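Local coordinates for protein MmoQ Response regulator (Methylococcus capsulatus, PDB 3LJX) that probably makes cyclic di-GMP from two GTP when complete, this piece holding the all-helical HDOD domain of the response regulator, at residues Thr45-Thr50 with Ala107-Lys112; Ala127-Pro132 with Ala220-Leu225; Leu54-Ala59 with Asp76-Pro81; Leu161-Gly166 with Ile170-Glu175. One frame throughout, in Å; residues are numbered along the deposited sequence.

Contact 1 of 4, residues Thr45-Thr50 with Ala107-Lys112; sequences TDPALT and AAYWQK
Pro47 lays its ring against the pyrrole side of Trp110 and the phenol end of Tyr109, with CD 3.8 Å from Trp110 CD1 and CB 3.5 Å from Tyr109 OH. The contact sets the start of helix 47-58 against helix 106-125 in the interior of the all-helical HDOD domain, and Asp46 is the N-cap of the first helix. Tyr109 runs past the proline the other way, its hydroxyl end alongside the CB-CG side of the pyrrolidine ring; CG of Tyr109 stands anti to its own backbone N (chi1 164°), which carries the ring to the proline. Trp110 brings the pyrrole part of its indole to the same ring, and Leu140 and Leu141 of helix 132-141 also touch Pro47. No direct hydrogen bond spans the two segments; two waters do this work. One donates to both Thr45 O and Trp110 O. The other donates to Asp46 OD1 and accepts from Ala48 N and from Trp110 NE1, the latter at 2.8 Å, thereby tying the indole N-H to the helix start. The second carboxylate oxygen, Asp46 OD2, takes the capping bond from Leu49 N at 2.7 Å (N-H...O 163°), and Thr17 OG1 is bonded to it as well. With an alanine in place of Asp46, Leu49 N would probably be left without its cap and the water at Trp110 NE1 without one of its three mates. Asp46 O accepts twice, from Thr50 N and from Thr50 OG1, whose hydroxyl sits 2.8 Å away, 40° above the carbonyl plane.

Contact 2 of 4, residues Ala127-Pro132 with Ala220-Leu225; sequences ASTVAP and ARQLAL
The flat carboxamide of Gln222 meets the 127-132 loop with its outer end: both Thr129 OG1, in the carbonyl plane on a lone pair of OE1, and Ala127 CB, at NE2, come in at the edge of the amide, and Thr129 CG2 stands to one side of its plane. The methyl of Ala127 rests against the amide nitrogen, Ala127 CB to Gln222 NE2 3.3 Å. Thr129 donates its hydroxyl hydrogen to Gln222 OE1 over 2.7 Å, with a C=O...O angle of 110°, well bent from the carbonyl direction as a lone-pair contact should be. The threonine methyl keeps near the same oxygen, Thr129 CG2 to Gln222 OE1 being 3.7 Å. The two side chains meet head-on from the loop and from the helix. Gln222 runs extended beyond CG (chi2 169°), so its amide spans the distance between helix 214-233 and the loop, whose nearest CA atoms, those of Thr129 and Gln222, are 9.3 Å apart. The loop joins helix 106-125 to helix 132-141, for which Ala131 is the N-cap. Thr124, near the end of helix 106-125, also touches Gln222, and a second tie to helix 214-233 comes from Arg215 NH1, bonded to Thr129 O. With a leucine in place of Gln222, the hydroxyl of Thr129 would probably lose its acceptor and face a hydrocarbon tip instead. The chemistry is thus that of a neutral polar link in a partly buried place: one in-plane bond probably steers how the amide is turned, with no charge spent between the two segments.

Contact 3 of 4, residues Leu54-Ala59 with Asp76-Pro81; sequences LRFANA and DLVGLP
Phe56 turns its CG anti to the backbone N (chi1 170°) and Val78 sends CG1 anti to its carbonyl carbon (chi1 -60°), and these two torsions let ring and isopropyl group meet. The ring is touched at its edge, near its plane, where Phe56 CE1 approaches Val78 CG2 to 4.0 Å; CG1 stands almost as near to the same ring atom, which therefore faces both branches of the valine. CG1 also reaches across to the neighbouring residue, 4.1 Å from Ala57 CA and 4.2 Å from its methyl CB. Beside the valine comes Leu77, whose CD2 lies 3.7 Å from Ala57 O and touches the methyl more loosely. Having only a methyl group, Ala57 lets the backbones come close, its CA 6.5 Å from that of Val78. The side chains that meet are apolar, and no hydrogen bond crosses between the segments. Ala74, one turn earlier on helix 71-78, adds to the cover of Ala57, and the Phe56 ring also meets that of Phe86 in helix 80-88, their planes about 55° apart. Beyond Val78 the helix breaks off at Gly79, where phi is positive and a side chain would press on the carbonyl oxygen of Val78; the same glycine is the N-cap of the next helix. Asn58, next in the chain after Ala57, hydrogen-bonds through OD1 to Val68 N and through ND2 to Trp192 O. What results is helix-helix packing, the last turn or so of helix 47-58 against the end of helix 71-78, just before the kink at Gly79, within the all-helical HDOD domain.

Contact 4 of 4, residues Leu161-Gly166 with Ile170-Glu175; sequences LRKADG and IALERE
After helix 154-163 the backbone straightens through Ala164 and Asp165 and turns at Gly166 (phi 46°), whose carbonyl O receives Ile170 N at 3.1 Å. This i to i+4 bond of helix 166-177 is nearly straight (N-H...O 164°), with the donor in the carbonyl plane. The positive phi of Gly166 suits a residue without a side chain. Ile170 leans over the same carbonyl, its CG1 3.5 Å from Gly166 O. Two residues on, Leu172 points back at the preceding helix and its CD2 methyl carries the hydrophobic contact. Lys163 crosses it at about a right angle, and its CG, CD and CE all touch the methyl; the bend at chi3 (-68°) keeps CE beside it, while the closest approach, Lys163 CG to Leu172 CD2, is 3.6 Å. Ala164 CB adds a looser touch to that methyl, at 4.3 Å. Lys163 NZ and Glu175 OE2 are 6.0 Å apart, so any attraction between the opposite charges would act only at a distance. On the same helix, Ile170 CG2 sits over one face of the Arg174 guanidinium, toward its rim, while Arg174 NE makes a salt bridge with Asp180. The whole is a junction of two consecutive helices joined by a short extended link, at the surface of the all-helical HDOD domain, closed by a leucine set against the last turn of the first helix.

Overall arrangement
From the N terminus, residues 45-50 open contact 1 at the start of helix 47-58, and the same helix ends in contact 3. Contact 3 closes its short loop against residues 76-81 before contact 1 is completed by helix 106-125, so it is nested inside contact 1. That helix leads into the loop 127-132, which opens contact 2. Contact 4, between neighbouring helices 154-163 and 166-177, closes inside the long loop that contact 2 ends on helix 214-233. No loops cross. Contact 1 is the most central; contacts 3 and 4 lie on opposite sides of the chain's centre, with centres about 36 Å apart.

Contact 1 of 4, residues Thr45-Thr50 with Ala107-Lys112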
loop_
_atom_site.group_PDB
_atom_site.type_symbol
_atom_site.label_atom_id
_atom_site.label_comp_id
_atom_site.label_asym_id
_atom_site.label_seq_id
_atom_site.Cartn_x
_atom_site.Cartn_y
_atom_site.Cartn_z
ATOM N N THR A 45 -2.187 -9.714 -1.280
ATOM C CA THR A 45 -0.879 -9.716 -0.624
ATOM C C THR A 45 0.150 -8.982 -1.495
ATOM O O THR A 45 1.288 -8.750 -1.063
ATOM C CB THR A 45 -0.340 -11.134 -0.330
ATOM O OG1 THR A 45 -0.178 -11.859 -1.559
ATOM C CG2 THR A 45 -1.270 -11.891 0.602
ATOM N N ASP A 46 -0.245 -8.621 -2.716
ATOM C CA ASP A 46 0.681 -7.959 -3.637
ATOM C C ASP A 46 0.265 -6.525 -3.981
ATOM O O ASP A 46 -0.764 -6.304 -4.628
ATOM C CB ASP A 46 0.852 -8.769 -4.923
ATOM C CG ASP A 46 1.796 -8.096 -5.898
ATOM O OD1 ASP A 46 2.979 -7.897 -5.537
ATOM O OD2 ASP A 46 1.358 -7.759 -7.021
ATOM N N PRO A 47 1.069 -5.545 -3.543
ATOM C CA PRO A 47 0.783 -4.132 -3.816
ATOM C C PRO A 47 0.670 -3.831 -5.319
ATOM O O PRO A 47 -0.286 -3.154 -5.708
ATOM C CB PRO A 47 1.981 -3.401 -3.202
ATOM C CG PRO A 47 2.497 -4.336 -2.128
ATOM C CD PRO A 47 2.226 -5.730 -2.644
ATOM N N ALA A 48 1.596 -4.325 -6.147
ATOM C CA ALA A 48 1.536 -4.033 -7.589
ATOM C C ALA A 48 0.209 -4.476 -8.221
ATOM O O ALA A 48 -0.524 -3.656 -8.790
ATOM C CB ALA A 48 2.725 -4.661 -8.344
ATOM N N LEU A 49 -0.104 -5.768 -8.124
ATOM C CA LEU A 49 -1.290 -6.298 -8.801
ATOM C C LEU A 49 -2.570 -5.711 -8.216
ATOM O O LEU A 49 -3.543 -5.474 -8.937
ATOM C CB LEU A 49 -1.326 -7.831 -8.756
ATOM C CG LEU A 49 -2.448 -8.486 -9.573
ATOM C CD1 LEU A 49 -2.483 -7.996 -11.042
ATOM C CD2 LEU A 49 -2.310 -9.981 -9.511
ATOM N N THR A 50 -2.558 -5.460 -6.908
ATOM C CA THR A 50 -3.702 -4.838 -6.241
ATOM C C THR A 50 -4.002 -3.431 -6.763
ATOM O O THR A 50 -5.158 -3.086 -7.037
ATOM C CB THR A 50 -3.491 -4.788 -4.740
ATOM O OG1 THR A 50 -3.492 -6.131 -4.231
ATOM C CG2 THR A 50 -4.600 -3.999 -4.106
ATOM N N ALA A 107 12.333 -7.446 -0.541
ATOM C CA ALA A 107 11.734 -8.387 0.391
ATOM C C ALA A 107 11.214 -7.619 1.604
ATOM O O ALA A 107 10.105 -7.873 2.078
ATOM C CB ALA A 107 12.733 -9.464 0.820
ATOM N N ALA A 108 12.007 -6.667 2.094
ATOM C CA ALA A 108 11.604 -5.919 3.279
ATOM C C ALA A 108 10.358 -5.112 2.957
ATOM O O ALA A 108 9.410 -5.058 3.750
ATOM C CB ALA A 108 12.740 -5.002 3.792
ATOM N N TYR A 109 10.357 -4.492 1.784
ATOM C CA TYR A 109 9.219 -3.682 1.389
ATOM C C TYR A 109 7.953 -4.542 1.346
ATOM O O TYR A 109 6.915 -4.149 1.873
ATOM C CB TYR A 109 9.451 -2.987 0.045
ATOM C CG TYR A 109 8.164 -2.479 -0.541
ATOM C CD1 TYR A 109 7.604 -1.277 -0.113
ATOM C CD2 TYR A 109 7.471 -3.231 -1.479
ATOM C CE1 TYR A 109 6.397 -0.824 -0.630
ATOM C CE2 TYR A 109 6.267 -2.790 -2.011
ATOM C CZ TYR A 109 5.731 -1.593 -1.584
ATOM O OH TYR A 109 4.522 -1.177 -2.109
ATOM N N TRP A 110 8.035 -5.725 0.744
ATOM C CA TRP A 110 6.832 -6.546 0.603
ATOM C C TRP A 110 6.394 -7.099 1.941
ATOM O O TRP A 110 5.203 -7.199 2.224
ATOM C CB TRP A 110 7.014 -7.670 -0.424
ATOM C CG TRP A 110 6.934 -7.159 -1.843
ATOM C CD1 TRP A 110 5.970 -6.342 -2.364
ATOM C CD2 TRP A 110 7.851 -7.419 -2.907
ATOM N NE1 TRP A 110 6.236 -6.070 -3.678
ATOM C CE2 TRP A 110 7.385 -6.723 -4.038
ATOM C CE3 TRP A 110 9.020 -8.186 -3.011
ATOM C CZ2 TRP A 110 8.047 -6.765 -5.274
ATOM C CZ3 TRP A 110 9.683 -8.228 -4.242
ATOM C CH2 TRP A 110 9.194 -7.516 -5.350
ATOM N N GLN A 111 7.360 -7.453 2.772
ATOM C CA GLN A 111 7.030 -8.006 4.072
ATOM C C GLN A 111 6.326 -6.941 4.918
ATOM O O GLN A 111 5.278 -7.186 5.524
ATOM C CB GLN A 111 8.299 -8.517 4.763
ATOM C CG GLN A 111 8.076 -9.001 6.182
ATOM C CD GLN A 111 9.374 -9.353 6.877
ATOM O OE1 GLN A 111 10.371 -8.624 6.798
ATOM N NE2 GLN A 111 9.367 -10.476 7.572
ATOM N N LYS A 112 6.890 -5.742 4.936
ATOM C CA LYS A 112 6.343 -4.667 5.751
ATOM C C LYS A 112 4.967 -4.213 5.255
ATOM O O LYS A 112 4.088 -3.895 6.053
ATOM C CB LYS A 112 7.317 -3.500 5.760
ATOM C CG LYS A 112 6.831 -2.268 6.481
ATOM C CD LYS A 112 8.043 -1.490 6.916
ATOM C CE LYS A 112 9.071 -2.462 7.478
ATOM N NZ LYS A 112 10.476 -2.039 7.213
HETATM O O HOH W 1 3.457 -7.345 0.143
HETATM O O HOH W 2 4.126 -5.642 -5.503
#

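Contact 2 of 4, residues Ala127-Pro132 with Ala220-Leu225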
loop_
_atom_site.group_PDB
_atom_site.type_symbol
_atom_site.label_atom_id
_atom_site.label_comp_id
_atom_site.label_asym_id
_atom_site.label_seq_id
_atom_site.Cartn_x
_atom_site.Cartn_y
_atom_site.Cartn_z
ATOM N N ALA A 127 -12.940 -1.270 15.510
ATOM C CA ALA A 127 -13.397 0.110 15.619
ATOM C C ALA A 127 -14.524 0.405 14.632
ATOM O O ALA A 127 -15.043 -0.503 13.983
ATOM C CB ALA A 127 -12.239 1.085 15.430
ATOM N N SER A 128 -14.903 1.672 14.510
ATOM C CA SER A 128 -16.011 2.015 13.627
ATOM C C SER A 128 -15.715 3.171 12.676
ATOM O O SER A 128 -16.612 3.953 12.374
ATOM C CB SER A 128 -17.249 2.345 14.460
ATOM O OG SER A 128 -17.655 1.211 15.195
ATOM N N THR A 129 -14.474 3.285 12.213
ATOM C CA THR A 129 -14.090 4.381 11.329
ATOM C C THR A 129 -14.311 4.022 9.861
ATOM O O THR A 129 -15.116 4.651 9.167
ATOM C CB THR A 129 -12.611 4.793 11.537
ATOM O OG1 THR A 129 -11.783 3.617 11.574
ATOM C CG2 THR A 129 -12.457 5.538 12.834
ATOM N N VAL A 130 -13.591 3.013 9.391
ATOM C CA VAL A 130 -13.647 2.627 7.987
ATOM C C VAL A 130 -13.919 1.129 7.860
ATOM O O VAL A 130 -13.818 0.387 8.842
ATOM C CB VAL A 130 -12.317 2.962 7.285
ATOM C CG1 VAL A 130 -11.981 4.430 7.473
ATOM C CG2 VAL A 130 -11.195 2.106 7.849
ATOM N N ALA A 131 -14.284 0.688 6.660
ATOM C CA ALA A 131 -14.439 -0.744 6.394
ATOM C C ALA A 131 -13.058 -1.384 6.436
ATOM O O ALA A 131 -12.145 -0.941 5.733
ATOM C CB ALA A 131 -15.079 -0.963 5.039
ATOM N N PRO A 132 -12.889 -2.416 7.269
ATOM C CA PRO A 132 -11.551 -3.035 7.430
ATOM C C PRO A 132 -10.951 -3.599 6.141
ATOM O O PRO A 132 -9.737 -3.497 5.935
ATOM C CB PRO A 132 -11.785 -4.136 8.471
ATOM C CG PRO A 132 -12.986 -3.599 9.299
ATOM C CD PRO A 132 -13.854 -2.852 8.300
ATOM N N ALA A 220 -6.284 8.521 10.940
ATOM C CA ALA A 220 -4.855 8.816 10.897
ATOM C C ALA A 220 -4.117 8.143 12.068
ATOM O O ALA A 220 -3.062 7.530 11.885
ATOM C CB ALA A 220 -4.601 10.337 10.886
ATOM N N ARG A 221 -4.666 8.254 13.271
ATOM C CA ARG A 221 -4.028 7.630 14.430
ATOM C C ARG A 221 -4.010 6.105 14.275
ATOM O O ARG A 221 -3.068 5.443 14.714
ATOM C CB ARG A 221 -4.708 8.045 15.734
ATOM C CG ARG A 221 -4.324 9.458 16.200
ATOM C CD ARG A 221 -4.965 9.844 17.546
ATOM N NE ARG A 221 -6.374 10.197 17.384
ATOM C CZ ARG A 221 -6.791 11.386 16.961
ATOM N NH1 ARG A 221 -5.908 12.339 16.661
ATOM N NH2 ARG A 221 -8.089 11.627 16.824
ATOM N N GLN A 222 -5.018 5.548 13.608
ATOM C CA GLN A 222 -5.048 4.103 13.372
ATOM C C GLN A 222 -3.982 3.674 12.381
ATOM O O GLN A 222 -3.352 2.614 12.539
ATOM C CB GLN A 222 -6.416 3.657 12.889
ATOM C CG GLN A 222 -7.535 3.776 13.944
ATOM C CD GLN A 222 -8.916 3.567 13.319
ATOM O OE1 GLN A 222 -9.157 3.962 12.164
ATOM N NE2 GLN A 222 -9.824 2.945 14.074
ATOM N N LEU A 223 -3.776 4.511 11.371
ATOM C CA LEU A 223 -2.736 4.283 10.375
ATOM C C LEU A 223 -1.365 4.377 11.026
ATOM O O LEU A 223 -0.518 3.506 10.825
ATOM C CB LEU A 223 -2.838 5.316 9.256
ATOM C CG LEU A 223 -3.857 4.986 8.168
ATOM C CD1 LEU A 223 -4.541 6.261 7.624
ATOM C CD2 LEU A 223 -3.158 4.186 7.065
ATOM N N ALA A 224 -1.163 5.432 11.817
ATOM C CA ALA A 224 0.116 5.656 12.486
ATOM C C ALA A 224 0.429 4.461 13.381
ATOM O O ALA A 224 1.565 3.996 13.434
ATOM C CB ALA A 224 0.095 6.978 13.310
ATOM N N LEU A 225 -0.591 3.946 14.063
ATOM C CA LEU A 225 -0.386 2.793 14.921
ATOM C C LEU A 225 -0.021 1.531 14.121
ATOM O O LEU A 225 0.844 0.759 14.535
ATOM C CB LEU A 225 -1.613 2.540 15.766
ATOM C CG LEU A 225 -1.297 1.810 17.049
ATOM C CD1 LEU A 225 -0.340 2.652 17.893
ATOM C CD2 LEU A 225 -2.594 1.553 17.777
#

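Contact 3 of 4, residues Leu54-Ala59 with Asp76-Pro81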
loop_
_atom_site.group_PDB
_atom_site.type_symbol
_atom_site.label_atom_id
_atom_site.label_comp_id
_atom_site.label_asym_id
_atom_site.label_seq_id
_atom_site.Cartn_x
_atom_site.Cartn_y
_atom_site.Cartn_z
ATOM N N LEU A 54 -7.388 -2.160 -8.827
ATOM C CA LEU A 54 -8.191 -1.038 -8.346
ATOM C C LEU A 54 -8.292 0.020 -9.429
ATOM O O LEU A 54 -9.345 0.611 -9.654
ATOM C CB LEU A 54 -7.564 -0.414 -7.096
ATOM C CG LEU A 54 -7.610 -1.254 -5.825
ATOM C CD1 LEU A 54 -7.012 -0.471 -4.662
ATOM C CD2 LEU A 54 -9.042 -1.716 -5.519
ATOM N N ARG A 55 -7.181 0.252 -10.100
ATOM C CA ARG A 55 -7.127 1.292 -11.105
ATOM C C ARG A 55 -8.028 0.954 -12.296
ATOM O O ARG A 55 -8.718 1.822 -12.859
ATOM C CB ARG A 55 -5.691 1.447 -11.566
ATOM C CG ARG A 55 -5.524 2.358 -12.745
ATOM C CD ARG A 55 -4.060 2.637 -12.955
ATOM N NE ARG A 55 -3.811 3.117 -14.301
ATOM C CZ ARG A 55 -3.313 2.367 -15.274
ATOM N NH1 ARG A 55 -2.994 1.095 -15.042
ATOM N NH2 ARG A 55 -3.127 2.897 -16.475
ATOM N N PHE A 56 -8.006 -0.314 -12.683
ATOM C CA PHE A 56 -8.858 -0.777 -13.761
ATOM C C PHE A 56 -10.314 -0.595 -13.337
ATOM O O PHE A 56 -11.122 -0.036 -14.082
ATOM C CB PHE A 56 -8.552 -2.248 -14.077
ATOM C CG PHE A 56 -9.537 -2.894 -15.014
ATOM C CD1 PHE A 56 -10.518 -3.750 -14.531
ATOM C CD2 PHE A 56 -9.466 -2.666 -16.383
ATOM C CE1 PHE A 56 -11.421 -4.361 -15.395
ATOM C CE2 PHE A 56 -10.372 -3.277 -17.257
ATOM C CZ PHE A 56 -11.350 -4.120 -16.758
ATOM N N ALA A 57 -10.631 -1.043 -12.123
ATOM C CA ALA A 57 -12.017 -1.061 -11.643
ATOM C C ALA A 57 -12.539 0.338 -11.408
ATOM O O ALA A 57 -13.746 0.551 -11.424
ATOM C CB ALA A 57 -12.133 -1.876 -10.340
ATOM N N ASN A 58 -11.632 1.285 -11.159
ATOM C CA ASN A 58 -12.028 2.666 -10.863
ATOM C C ASN A 58 -11.892 3.609 -12.062
ATOM O O ASN A 58 -12.243 4.792 -11.976
ATOM C CB ASN A 58 -11.249 3.198 -9.642
ATOM C CG ASN A 58 -11.647 2.482 -8.346
ATOM O OD1 ASN A 58 -12.763 1.974 -8.238
ATOM N ND2 ASN A 58 -10.739 2.432 -7.373
ATOM N N ALA A 59 -11.385 3.079 -13.176
ATOM C CA ALA A 59 -11.232 3.856 -14.409
ATOM C C ALA A 59 -12.564 4.412 -14.894
ATOM O O ALA A 59 -13.600 3.774 -14.744
ATOM C CB ALA A 59 -10.578 3.018 -15.503
ATOM N N ASP A 76 -16.478 -8.247 -7.441
ATOM C CA ASP A 76 -17.938 -8.082 -7.462
ATOM C C ASP A 76 -18.347 -7.072 -8.524
ATOM O O ASP A 76 -19.381 -7.218 -9.158
ATOM C CB ASP A 76 -18.472 -7.598 -6.106
ATOM C CG ASP A 76 -18.172 -8.566 -4.970
ATOM O OD1 ASP A 76 -17.804 -9.729 -5.253
ATOM O OD2 ASP A 76 -18.301 -8.154 -3.790
ATOM N N LEU A 77 -17.538 -6.033 -8.706
ATOM C CA LEU A 77 -17.903 -4.956 -9.615
ATOM C C LEU A 77 -17.672 -5.303 -11.091
ATOM O O LEU A 77 -18.597 -5.202 -11.893
ATOM C CB LEU A 77 -17.163 -3.668 -9.248
ATOM C CG LEU A 77 -17.444 -2.476 -10.161
ATOM C CD1 LEU A 77 -18.895 -2.032 -9.992
ATOM C CD2 LEU A 77 -16.489 -1.335 -9.850
ATOM N N VAL A 78 -16.452 -5.712 -11.449
ATOM C CA VAL A 78 -16.110 -5.946 -12.857
ATOM C C VAL A 78 -16.169 -7.425 -13.301
ATOM O O VAL A 78 -16.166 -7.721 -14.494
ATOM C CB VAL A 78 -14.727 -5.340 -13.226
ATOM C CG1 VAL A 78 -14.729 -3.841 -12.998
ATOM C CG2 VAL A 78 -13.615 -6.000 -12.437
ATOM N N GLY A 79 -16.249 -8.337 -12.340
ATOM C CA GLY A 79 -16.395 -9.748 -12.634
ATOM C C GLY A 79 -15.097 -10.479 -12.363
ATOM O O GLY A 79 -14.004 -9.913 -12.533
ATOM N N LEU A 80 -15.212 -11.731 -11.928
ATOM C CA LEU A 80 -14.040 -12.587 -11.713
ATOM C C LEU A 80 -13.195 -12.822 -12.986
ATOM O O LEU A 80 -11.963 -12.842 -12.918
ATOM C CB LEU A 80 -14.454 -13.935 -11.096
ATOM C CG LEU A 80 -13.365 -15.022 -11.004
ATOM C CD1 LEU A 80 -12.114 -14.541 -10.276
ATOM C CD2 LEU A 80 -13.899 -16.251 -10.315
ATOM N N PRO A 81 -13.847 -13.013 -14.150
ATOM C CA PRO A 81 -13.037 -13.221 -15.362
ATOM C C PRO A 81 -12.077 -12.055 -15.654
ATOM O O PRO A 81 -10.895 -12.297 -15.961
ATOM C CB PRO A 81 -14.087 -13.357 -16.473
ATOM C CG PRO A 81 -15.319 -13.900 -15.760
ATOM C CD PRO A 81 -15.288 -13.248 -14.387
#

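Contact 4 of 4, residues Leu161-Gly166 with Ile170-Glu175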
loop_
_atom_site.group_PDB
_atom_site.type_symbol
_atom_site.label_atom_id
_atom_site.label_comp_id
_atom_site.label_asym_id
_atom_site.label_seq_id
_atom_site.Cartn_x
_atom_site.Cartn_y
_atom_site.Cartn_z
ATOM N N LEU A 161 19.318 6.152 -1.985
ATOM C CA LEU A 161 19.163 5.234 -0.865
ATOM C C LEU A 161 20.469 5.018 -0.109
ATOM O O LEU A 161 20.466 4.834 1.103
ATOM C CB LEU A 161 18.591 3.898 -1.348
ATOM C CG LEU A 161 17.117 3.949 -1.770
ATOM C CD1 LEU A 161 16.651 2.578 -2.211
ATOM C CD2 LEU A 161 16.241 4.469 -0.641
ATOM N N ARG A 162 21.590 5.046 -0.820
ATOM C CA ARG A 162 22.882 4.854 -0.165
ATOM C C ARG A 162 23.332 6.076 0.636
ATOM O O ARG A 162 24.027 5.933 1.636
ATOM C CB ARG A 162 23.947 4.429 -1.176
ATOM C CG ARG A 162 23.680 3.048 -1.734
ATOM C CD ARG A 162 24.624 2.684 -2.846
ATOM N NE ARG A 162 24.483 1.271 -3.186
ATOM C CZ ARG A 162 24.168 0.813 -4.396
ATOM N NH1 ARG A 162 23.962 1.657 -5.404
ATOM N NH2 ARG A 162 24.066 -0.496 -4.595
ATOM N N LYS A 163 22.914 7.270 0.219
ATOM C CA LYS A 163 23.387 8.482 0.878
ATOM C C LYS A 163 22.427 9.137 1.868
ATOM O O LYS A 163 22.836 10.016 2.623
ATOM C CB LYS A 163 23.883 9.512 -0.138
ATOM C CG LYS A 163 22.954 9.764 -1.279
ATOM C CD LYS A 163 23.627 10.628 -2.339
ATOM C CE LYS A 163 23.882 12.048 -1.840
ATOM N NZ LYS A 163 24.090 13.008 -2.975
ATOM N N ALA A 164 21.166 8.718 1.893
ATOM C CA ALA A 164 20.215 9.374 2.789
ATOM C C ALA A 164 19.076 8.488 3.272
ATOM O O ALA A 164 18.796 7.435 2.698
ATOM C CB ALA A 164 19.657 10.632 2.133
ATOM N N ASP A 165 18.420 8.938 4.338
ATOM C CA ASP A 165 17.202 8.309 4.832
ATOM C C ASP A 165 16.321 9.378 5.478
ATOM O O ASP A 165 16.697 10.557 5.526
ATOM C CB ASP A 165 17.514 7.183 5.815
ATOM C CG ASP A 165 18.401 7.636 6.967
ATOM O OD1 ASP A 165 18.289 8.814 7.395
ATOM O OD2 ASP A 165 19.213 6.807 7.440
ATOM N N GLY A 166 15.144 8.972 5.946
ATOM C CA GLY A 166 14.210 9.906 6.550
ATOM C C GLY A 166 14.018 11.193 5.761
ATOM O O GLY A 166 13.867 11.180 4.528
ATOM N N ILE A 170 13.876 12.289 1.630
ATOM C CA ILE A 170 12.762 13.019 1.034
ATOM C C ILE A 170 13.298 14.222 0.261
ATOM O O ILE A 170 12.932 14.440 -0.905
ATOM C CB ILE A 170 11.749 13.517 2.099
ATOM C CG1 ILE A 170 11.077 12.334 2.813
ATOM C CG2 ILE A 170 10.702 14.437 1.462
ATOM C CD1 ILE A 170 10.175 11.502 1.915
ATOM N N ALA A 171 14.176 14.991 0.904
ATOM C CA ALA A 171 14.771 16.163 0.258
ATOM C C ALA A 171 15.550 15.766 -0.997
ATOM O O ALA A 171 15.532 16.476 -2.002
ATOM C CB ALA A 171 15.677 16.925 1.233
ATOM N N LEU A 172 16.230 14.626 -0.936
ATOM C CA LEU A 172 17.071 14.198 -2.042
ATOM C C LEU A 172 16.198 13.759 -3.203
ATOM O O LEU A 172 16.510 14.027 -4.372
ATOM C CB LEU A 172 17.994 13.062 -1.608
ATOM C CG LEU A 172 19.109 12.735 -2.599
ATOM C CD1 LEU A 172 19.729 14.011 -3.152
ATOM C CD2 LEU A 172 20.167 11.871 -1.940
ATOM N N GLU A 173 15.092 13.098 -2.876
ATOM C CA GLU A 173 14.163 12.637 -3.896
ATOM C C GLU A 173 13.613 13.829 -4.658
ATOM O O GLU A 173 13.609 13.830 -5.890
ATOM C CB GLU A 173 13.034 11.809 -3.278
ATOM C CG GLU A 173 13.484 10.452 -2.733
ATOM C CD GLU A 173 12.396 9.770 -1.918
ATOM O OE1 GLU A 173 11.351 10.417 -1.671
ATOM O OE2 GLU A 173 12.594 8.598 -1.515
ATOM N N ARG A 174 13.183 14.857 -3.936
ATOM C CA ARG A 174 12.652 16.062 -4.579
ATOM C C ARG A 174 13.654 16.684 -5.558
ATOM O O ARG A 174 13.285 17.135 -6.639
ATOM C CB ARG A 174 12.194 17.083 -3.537
ATOM C CG ARG A 174 10.895 16.673 -2.844
ATOM C CD ARG A 174 10.534 17.610 -1.708
ATOM N NE ARG A 174 9.342 17.152 -0.992
ATOM C CZ ARG A 174 8.900 17.665 0.160
ATOM N NH1 ARG A 174 9.556 18.656 0.758
ATOM N NH2 ARG A 174 7.799 17.178 0.724
ATOM N N GLU A 175 14.924 16.676 -5.182
ATOM C CA GLU A 175 15.977 17.217 -6.024
ATOM C C GLU A 175 16.138 16.403 -7.312
ATOM O O GLU A 175 16.191 16.960 -8.419
ATOM C CB GLU A 175 17.279 17.213 -5.232
ATOM C CG GLU A 175 18.359 18.114 -5.747
ATOM C CD GLU A 175 19.500 18.231 -4.743
ATOM O OE1 GLU A 175 19.392 19.059 -3.812
ATOM O OE2 GLU A 175 20.493 17.479 -4.873
#